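Local structure of MOSUB1, transcription cofactor (Magnaporthe oryzae, 4AGH) at residues Asp66-Glu72 and Lys85-Val91. The protein binds single-stranded DNA and, as a member of the PC4 family, probably acts as a transcriptional coactivator. Numbering follows the deposited sequence.
Sequences DFINIRE and KGIGLTV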
loop_
_atom_site.group_PDB
_atom_site.type_symbol
_atom_site.label_atom_id
_atom_site.label_comp_id
_atom_site.label_asym_id
_atom_site.label_seq_id
_atom_site.Cartn_x
_atom_site.Cartn_y
_atom_site.Cartn_z
ATOM N N ASP A 66 -10.537 -1.290 11.795
ATOM C CA ASP A 66 -9.236 -1.829 11.432
ATOM C C ASP A 66 -8.591 -1.036 10.299
ATOM O O ASP A 66 -9.282 -0.539 9.410
ATOM C CB ASP A 66 -9.365 -3.295 11.018
ATOM C CG ASP A 66 -9.823 -4.179 12.162
ATOM O OD1 ASP A 66 -9.055 -4.320 13.131
ATOM O OD2 ASP A 66 -10.950 -4.712 12.099
ATOM N N PHE A 67 -7.267 -0.915 10.358
ATOM C CA PHE A 67 -6.497 -0.201 9.334
ATOM C C PHE A 67 -5.345 -1.048 8.847
ATOM O O PHE A 67 -4.712 -1.773 9.628
ATOM C CB PHE A 67 -5.980 1.116 9.881
ATOM C CG PHE A 67 -7.078 2.042 10.280
ATOM C CD1 PHE A 67 -7.645 1.955 11.540
ATOM C CD2 PHE A 67 -7.603 2.940 9.369
ATOM C CE1 PHE A 67 -8.691 2.786 11.899
ATOM C CE2 PHE A 67 -8.642 3.775 9.721
ATOM C CZ PHE A 67 -9.189 3.698 10.988
ATOM N N ILE A 68 -5.087 -0.966 7.545
ATOM C CA ILE A 68 -3.966 -1.672 6.963
ATOM C C ILE A 68 -2.879 -0.631 6.742
ATOM O O ILE A 68 -2.997 0.243 5.879
ATOM C CB ILE A 68 -4.324 -2.358 5.627
ATOM C CG1 ILE A 68 -5.375 -3.469 5.826
ATOM C CG2 ILE A 68 -3.081 -2.953 4.989
ATOM C CD1 ILE A 68 -6.813 -2.956 5.944
ATOM N N ASN A 69 -1.824 -0.722 7.539
ATOM C CA ASN A 69 -0.786 0.297 7.544
ATOM C C ASN A 69 0.432 -0.134 6.756
ATOM O O ASN A 69 1.044 -1.148 7.056
ATOM C CB ASN A 69 -0.380 0.603 8.976
ATOM C CG ASN A 69 -1.548 1.048 9.817
ATOM O OD1 ASN A 69 -2.150 2.091 9.557
ATOM N ND2 ASN A 69 -1.868 0.271 10.847
ATOM N N ILE A 70 0.771 0.635 5.730
ATOM C CA ILE A 70 1.960 0.365 4.950
ATOM C C ILE A 70 2.936 1.490 5.277
ATOM O O ILE A 70 2.653 2.650 4.991
ATOM C CB ILE A 70 1.611 0.383 3.460
ATOM C CG1 ILE A 70 0.414 -0.546 3.202
ATOM C CG2 ILE A 70 2.827 -0.004 2.627
ATOM C CD1 ILE A 70 -0.116 -0.488 1.772
ATOM N N ARG A 71 4.074 1.168 5.888
ATOM C CA ARG A 71 4.876 2.251 6.450
ATOM C C ARG A 71 6.337 1.890 6.560
ATOM O O ARG A 71 6.672 0.747 6.842
ATOM C CB ARG A 71 4.338 2.621 7.837
ATOM C CG ARG A 71 5.026 3.835 8.453
ATOM C CD ARG A 71 4.225 4.438 9.583
ATOM N NE ARG A 71 2.867 4.820 9.188
ATOM C CZ ARG A 71 2.532 5.952 8.574
ATOM N NH1 ARG A 71 3.457 6.846 8.218
ATOM N NH2 ARG A 71 1.252 6.179 8.285
ATOM N N GLU A 72 7.197 2.879 6.335
ATOM C CA GLU A 72 8.622 2.694 6.525
ATOM C C GLU A 72 8.993 3.061 7.950
ATOM O O GLU A 72 8.573 4.101 8.468
ATOM C CB GLU A 72 9.411 3.562 5.543
ATOM C CG GLU A 72 10.923 3.454 5.737
ATOM C CD GLU A 72 11.702 4.126 4.630
ATOM O OE1 GLU A 72 11.290 4.023 3.459
ATOM O OE2 GLU A 72 12.739 4.755 4.932
ATOM N N LYS A 85 6.920 8.150 6.151
ATOM C CA LYS A 85 6.622 7.587 4.840
ATOM C C LYS A 85 5.705 6.386 5.023
ATOM O O LYS A 85 6.143 5.324 5.443
ATOM C CB LYS A 85 7.908 7.176 4.120
ATOM C CG LYS A 85 8.857 8.353 3.819
ATOM C CD LYS A 85 10.187 7.889 3.233
ATOM C CE LYS A 85 11.125 9.076 2.989
ATOM N NZ LYS A 85 12.464 8.649 2.489
ATOM N N GLY A 86 4.430 6.561 4.721
ATOM C CA GLY A 86 3.471 5.483 4.904
ATOM C C GLY A 86 2.047 5.972 4.825
ATOM O O GLY A 86 1.786 7.175 4.716
ATOM N N ILE A 87 1.116 5.030 4.912
ATOM C CA ILE A 87 -0.290 5.364 4.832
ATOM C C ILE A 87 -1.085 4.278 5.545
ATOM O O ILE A 87 -0.684 3.108 5.547
ATOM C CB ILE A 87 -0.717 5.538 3.359
ATOM C CG1 ILE A 87 -2.160 6.061 3.260
ATOM C CG2 ILE A 87 -0.537 4.237 2.597
ATOM C CD1 ILE A 87 -2.535 6.474 1.825
ATOM N N GLY A 88 -2.166 4.684 6.209
ATOM C CA GLY A 88 -3.046 3.749 6.882
ATOM C C GLY A 88 -4.339 3.633 6.101
ATOM O O GLY A 88 -5.145 4.562 6.087
ATOM N N LEU A 89 -4.525 2.506 5.419
ATOM C CA LEU A 89 -5.716 2.307 4.606
ATOM C C LEU A 89 -6.876 1.791 5.446
ATOM O O LEU A 89 -6.692 0.950 6.321
ATOM C CB LEU A 89 -5.434 1.282 3.498
ATOM C CG LEU A 89 -4.298 1.636 2.544
ATOM C CD1 LEU A 89 -4.143 0.512 1.523
ATOM C CD2 LEU A 89 -4.570 2.974 1.866
ATOM N N THR A 90 -8.077 2.286 5.164
ATOM C CA THR A 90 -9.277 1.665 5.698
ATOM C C THR A 90 -9.470 0.327 4.999
ATOM O O THR A 90 -8.837 0.047 3.970
ATOM C CB THR A 90 -10.525 2.526 5.420
ATOM O OG1 THR A 90 -10.761 2.569 4.011
ATOM C CG2 THR A 90 -10.330 3.952 5.941
ATOM N N VAL A 91 -10.356 -0.498 5.544
ATOM C CA VAL A 91 -10.597 -1.797 4.950
ATOM C C VAL A 91 -11.167 -1.633 3.546
ATOM O O VAL A 91 -10.780 -2.357 2.635
ATOM C CB VAL A 91 -11.516 -2.640 5.843
ATOM C CG1 VAL A 91 -11.949 -3.919 5.134
ATOM C CG2 VAL A 91 -10.788 -2.955 7.153
HETATM O O HOH W 1 -11.405 0.512 8.234
HETATM O O HOH W 2 0.172 8.734 7.046
HETATM O O HOH W 3 2.327 9.260 6.778
HETATM O O HOH W 4 13.693 6.893 3.802
#
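The guanidinium of Arg71 lies over the backbone of Gly86, whose CA sits 3.6 Å from NH1 beneath one face, near the rim. Two waters occupy its edge in plane, one on NH1 and one on NH2, and both donate to Gly86 O; NH1 also binds the carbonyl of Gly83. A bend at chi3 (-56°) folds the arginine across the neighbouring strand, where Gly86 has no side chain to obstruct it. On the sheet face that carries Arg71, Asn69 OD1 comes within 3.3 Å of Gly88 CA, while its ND2 bonds Ser60. The Phe67 ring reaches Thr90 through CE2, 4.1 Å from CG2. Strand 86-90 runs antiparallel along 65-76, which also pairs with 55-62, in the curved sheet of the PC4 fold, and Thr90 N-caps the helix that follows. Paired backbone bonds join Ile68 to Leu89 and Ile70 to Ile87; Glu72 N adds a nearly straight one to Lys85 O (177°). The opposite face, with Ile68, Ile70, Ile87 and Leu89, is apolar: Ile70 CD1 packs 4.2 Å from Leu89 CD1, and Ile70 also meets Ile70 of the second subunit. Glu72 and Lys85 extend side by side, OE2 and NZ bridged by a water; Glu72 OE1 salt-bridges Arg55 of the same chain.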